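Local structure of leucine aminopeptidase (Legionella pneumophila, 5GNE) at residues 146-149 with 150-154; 209-212 with 213-217. The protein is probably a zinc-dependent aminopeptidase of peptidase family M28, a metalloexopeptidase that removes residues from the amino end of peptides. All coordinates share one frame; numbering follows the deposited sequence.

Contact 1 of 2, residues 146-149 with 150-154; sequences DTLA and QDYGR
Leu148 and Tyr152, one helical turn apart, both set CG anti to their own carbonyl carbon (chi1 -84° and -67°), and the two side chains run side by side in the same direction. The touch between them is made by one methyl, Leu148 CD2, which stands 3.9 Å from the ring carbon Tyr152 CE1. The same tyrosine ring turns its edge to the backbone: Leu148 O lies close to the ring plane, 3.2 Å from Tyr152 CD1. That oxygen also accepts the amide, with Tyr152 N at 3.0 Å. In the next pair along the helix, Thr147 has CG2 anti to its backbone N, and this methyl sits 3.6 Å from Asp151 OD2. The threonine hydroxyl is turned back and bonds to Gln143 O, so it is the methyl and not the oxygen that faces the carboxylate. Asp151 N gives Thr147 O a nearly straight bond. Gln150 lays its CG against Asp146 O, at 3.2 Å, and its extended chain runs back past Asp146, with NE2 3.8 Å from the same Asp146 O. Asp146 points its carboxylate the other way, to Lys142 and Ser159. The leucine and Ala149 also rest on Phe220 of helix 202-221, while the tyrosine reaches Arg217 and Ser221. Tyr152 is the first residue to leave helical geometry. The positive phi of Gly153 then turns the chain out of the helix, and Arg154 N returns to Ala149 O at 2.9 Å, while Gly153 N meets Gln150 O at 3.2 Å. Arg154 leads its guanidinium away to a salt bridge with Asp156. This pair of backbone bonds, the shorter within the longer, with glycine at C-prime, is the Schellman motif that closes helix 132-151 just before strand 157-164, an edge strand of the mixed sheet.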
loop_
_atom_site.group_PDB
_atom_site.type_symbol
_atom_site.label_atom_id
_atom_site.label_comp_id
_atom_site.label_asym_id
_atom_site.label_seq_id
_atom_site.Cartn_x
_atom_site.Cartn_y
_atom_site.Cartn_z
ATOM N N ASP A 146 2.280 -8.609 -17.103
ATOM C CA ASP A 146 2.376 -8.697 -18.558
ATOM C C ASP A 146 2.131 -10.118 -19.053
ATOM O O ASP A 146 1.362 -10.338 -20.001
ATOM C CB ASP A 146 3.748 -8.213 -19.035
ATOM C CG ASP A 146 4.045 -6.790 -18.631
ATOM O OD1 ASP A 146 3.086 -6.016 -18.413
ATOM O OD2 ASP A 146 5.245 -6.452 -18.524
ATOM N N THR A 147 2.789 -11.077 -18.404
ATOM C CA THR A 147 2.639 -12.479 -18.753
ATOM C C THR A 147 1.178 -12.907 -18.641
ATOM O O THR A 147 0.618 -13.493 -19.575
ATOM C CB THR A 147 3.514 -13.389 -17.873
ATOM O OG1 THR A 147 4.901 -13.168 -18.167
ATOM C CG2 THR A 147 3.170 -14.858 -18.133
ATOM N N LEU A 148 0.571 -12.629 -17.490
ATOM C CA LEU A 148 -0.830 -12.970 -17.263
ATOM C C LEU A 148 -1.753 -12.397 -18.336
ATOM O O LEU A 148 -2.624 -13.094 -18.860
ATOM C CB LEU A 148 -1.279 -12.443 -15.897
ATOM C CG LEU A 148 -0.979 -13.300 -14.672
ATOM C CD1 LEU A 148 -1.428 -12.582 -13.407
ATOM C CD2 LEU A 148 -1.651 -14.645 -14.793
ATOM N N ALA A 149 -1.523 -11.139 -18.700
ATOM C CA ALA A 149 -2.338 -10.491 -19.720
ATOM C C ALA A 149 -2.120 -11.121 -21.091
ATOM O O ALA A 149 -3.043 -11.174 -21.896
ATOM C CB ALA A 149 -2.055 -8.999 -19.768
ATOM N N GLN A 150 -0.911 -11.616 -21.347
ATOM C CA GLN A 150 -0.628 -12.287 -22.616
ATOM C C GLN A 150 -1.229 -13.682 -22.607
ATOM O O GLN A 150 -1.830 -14.100 -23.586
ATOM C CB GLN A 150 0.882 -12.390 -22.880
ATOM C CG GLN A 150 1.615 -11.059 -23.091
ATOM C CD GLN A 150 3.086 -11.249 -23.450
ATOM O OE1 GLN A 150 3.414 -11.996 -24.374
ATOM N NE2 GLN A 150 3.976 -10.573 -22.718
ATOM N N ASP A 151 -1.119 -14.369 -21.475
ATOM C CA ASP A 151 -1.688 -15.703 -21.317
ATOM C C ASP A 151 -3.208 -15.776 -21.442
ATOM O O ASP A 151 -3.749 -16.768 -21.910
ATOM C CB ASP A 151 -1.290 -16.275 -19.953
ATOM C CG ASP A 151 0.161 -16.688 -19.892
ATOM O OD1 ASP A 151 0.881 -16.482 -20.894
ATOM O OD2 ASP A 151 0.584 -17.194 -18.833
ATOM N N TYR A 152 -3.909 -14.733 -21.035
ATOM C CA TYR A 152 -5.362 -14.736 -21.175
ATOM C C TYR A 152 -5.838 -13.864 -22.341
ATOM O O TYR A 152 -7.020 -13.525 -22.426
ATOM C CB TYR A 152 -6.030 -14.306 -19.851
ATOM C CG TYR A 152 -5.838 -15.301 -18.707
ATOM C CD1 TYR A 152 -4.700 -15.275 -17.902
ATOM C CD2 TYR A 152 -6.787 -16.283 -18.456
ATOM C CE1 TYR A 152 -4.529 -16.192 -16.865
ATOM C CE2 TYR A 152 -6.621 -17.205 -17.435
ATOM C CZ TYR A 152 -5.496 -17.157 -16.641
ATOM O OH TYR A 152 -5.351 -18.078 -15.623
ATOM N N GLY A 153 -4.909 -13.530 -23.238
ATOM C CA GLY A 153 -5.182 -12.751 -24.438
ATOM C C GLY A 153 -5.991 -11.497 -24.177
ATOM O O GLY A 153 -6.969 -11.204 -24.871
ATOM N N ARG A 154 -5.554 -10.740 -23.181
ATOM C CA ARG A 154 -6.193 -9.487 -22.836
ATOM C C ARG A 154 -5.326 -8.302 -23.316
ATOM O O ARG A 154 -4.238 -8.058 -22.791
ATOM C CB ARG A 154 -6.417 -9.482 -21.319
ATOM C CG ARG A 154 -7.431 -8.518 -20.800
ATOM C CD ARG A 154 -8.860 -8.907 -21.091
ATOM N NE ARG A 154 -9.702 -7.774 -20.722
ATOM C CZ ARG A 154 -10.356 -7.651 -19.571
ATOM N NH1 ARG A 154 -10.320 -8.619 -18.660
ATOM N NH2 ARG A 154 -11.074 -6.561 -19.352
#

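Contact 2 of 2, residues 209-212 with 213-217; sequences ISVE and LEMAR
The flat groups here are the Arg217 guanidinium and the Glu214 carboxylate, paired within 213-217: the guanidinium edge meets the two oxygens with the planes inclined, while Ile209, Val211, Leu213 and Met215 make the apolar contacts between successive turns. Arginine grips side-on: its NE gives a bond to Glu214 OE1 that lies in the guanidinium plane but 26° out of the carboxylate plane, and its NH2 approaches the syn lone pair of OE2. OE2 of the buried Glu214 accepts from both Arg217 NH2 and Asp110 N. All of this sits on helix 202-221, the crossover helix of the beta-alpha-beta unit between strands 185-191 and 230-235. Four successive i to i+4 backbone bonds, from Leu213 N to Ile209 O through Ala216 N to Glu212 O, run through it. Ile209 and Leu213 point the same way, CG2 of the former 4.2 Å from CD1 of the latter. Val211 crosses Met215 obliquely and puts CG1 4.0 Å from SD. The methionine CG, set beside its backbone N (chi1 -78°), lies 3.3 Å from Val211 O. Strand 185-191 lies against Ile209, Glu212 and Met215, helix 355-373 against Val211 and Met215; the isoleucine side chain is about 6 Å from that of zinc ligand His191. The salt bridge is short where Arg217 NH2 meets Glu214 OE2, at 2.6 Å.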
loop_
_atom_site.group_PDB
_atom_site.type_symbol
_atom_site.label_atom_id
_atom_site.label_comp_id
_atom_site.label_asym_id
_atom_site.label_seq_id
_atom_site.Cartn_x
_atom_site.Cartn_y
_atom_site.Cartn_z
ATOM N N ILE A 209 1.330 -7.975 -1.703
ATOM C CA ILE A 209 1.627 -8.173 -3.115
ATOM C C ILE A 209 1.006 -9.469 -3.635
ATOM O O ILE A 209 0.367 -9.488 -4.685
ATOM C CB ILE A 209 3.142 -8.245 -3.373
ATOM C CG1 ILE A 209 3.782 -6.875 -3.184
ATOM C CG2 ILE A 209 3.411 -8.785 -4.777
ATOM C CD1 ILE A 209 3.385 -5.882 -4.254
ATOM N N SER A 210 1.197 -10.559 -2.906
ATOM C CA SER A 210 0.681 -11.835 -3.390
ATOM C C SER A 210 -0.841 -11.785 -3.537
ATOM O O SER A 210 -1.410 -12.312 -4.496
ATOM C CB SER A 210 1.108 -12.984 -2.458
ATOM O OG SER A 210 0.370 -12.967 -1.244
ATOM N N VAL A 211 -1.500 -11.190 -2.555
ATOM C CA VAL A 211 -2.952 -11.114 -2.574
ATOM C C VAL A 211 -3.478 -10.385 -3.801
ATOM O O VAL A 211 -4.421 -10.842 -4.446
ATOM C CB VAL A 211 -3.473 -10.458 -1.293
ATOM C CG1 VAL A 211 -4.950 -10.041 -1.426
ATOM C CG2 VAL A 211 -3.263 -11.438 -0.115
ATOM N N GLU A 212 -2.859 -9.268 -4.150
ATOM C CA GLU A 212 -3.349 -8.494 -5.283
ATOM C C GLU A 212 -2.965 -9.154 -6.586
ATOM O O GLU A 212 -3.692 -9.004 -7.585
ATOM C CB GLU A 212 -2.869 -7.030 -5.223
ATOM C CG GLU A 212 -1.407 -6.778 -5.506
ATOM C CD GLU A 212 -1.087 -5.280 -5.600
ATOM O OE1 GLU A 212 -2.011 -4.454 -5.792
ATOM O OE2 GLU A 212 0.096 -4.923 -5.439
ATOM N N LEU A 213 -1.844 -9.872 -6.601
ATOM C CA LEU A 213 -1.465 -10.609 -7.811
ATOM C C LEU A 213 -2.490 -11.682 -8.110
ATOM O O LEU A 213 -2.928 -11.811 -9.250
ATOM C CB LEU A 213 -0.081 -11.236 -7.679
ATOM C CG LEU A 213 0.990 -10.416 -8.400
ATOM C CD1 LEU A 213 2.358 -10.991 -8.136
ATOM C CD2 LEU A 213 0.721 -10.340 -9.915
ATOM N N GLU A 214 -2.928 -12.403 -7.082
ATOM C CA GLU A 214 -4.017 -13.370 -7.257
ATOM C C GLU A 214 -5.336 -12.704 -7.691
ATOM O O GLU A 214 -6.088 -13.249 -8.519
ATOM C CB GLU A 214 -4.226 -14.192 -5.982
ATOM C CG GLU A 214 -5.283 -15.299 -6.094
ATOM C CD GLU A 214 -5.060 -16.279 -7.255
ATOM O OE1 GLU A 214 -3.937 -16.340 -7.806
ATOM O OE2 GLU A 214 -6.016 -17.008 -7.605
ATOM N N MET A 215 -5.645 -11.563 -7.095
ATOM C CA MET A 215 -6.828 -10.801 -7.506
ATOM C C MET A 215 -6.787 -10.498 -9.002
ATOM O O MET A 215 -7.751 -10.767 -9.734
ATOM C CB MET A 215 -6.916 -9.519 -6.711
ATOM C CG MET A 215 -7.458 -9.746 -5.302
ATOM S SD MET A 215 -7.092 -8.284 -4.327
ATOM C CE MET A 215 -8.107 -7.103 -5.214
ATOM N N ALA A 216 -5.634 -10.021 -9.464
ATOM C CA ALA A 216 -5.426 -9.740 -10.891
ATOM C C ALA A 216 -5.622 -10.990 -11.730
ATOM O O ALA A 216 -6.227 -10.950 -12.793
ATOM C CB ALA A 216 -4.038 -9.148 -11.144
ATOM N N ARG A 217 -5.106 -12.107 -11.259
ATOM C CA ARG A 217 -5.182 -13.309 -12.055
ATOM C C ARG A 217 -6.598 -13.873 -12.112
ATOM O O ARG A 217 -7.063 -14.297 -13.169
ATOM C CB ARG A 217 -4.266 -14.369 -11.462
ATOM C CG ARG A 217 -4.217 -15.676 -12.256
ATOM C CD ARG A 217 -3.562 -16.797 -11.439
ATOM N NE ARG A 217 -4.503 -17.306 -10.446
ATOM C CZ ARG A 217 -5.581 -18.031 -10.746
ATOM N NH1 ARG A 217 -5.831 -18.353 -12.007
ATOM N NH2 ARG A 217 -6.401 -18.442 -9.786
#

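In the fold
Contact 1 is a surface contact at the C-terminal end of helix 132-151, whereas contact 2 is buried in the middle of helix 202-221, with strand 185-191 and helices 111-123 and 355-373 packed around it. Both rely on backbone bonds within a helix, but the first breaks that pattern to end its helix and the second continues it. The polar side chains differ accordingly: around 146-154 they mostly turn outward or to neighbouring residues, while 213-217 holds a salt-bridged carboxylate-guanidinium pair at the partly exposed end of an otherwise buried contact. The two meet directly, Leu148 CD2 packing 3.8 Å from Arg217 CG and Tyr152 OH lying 3.7 Å from Arg217 NH1.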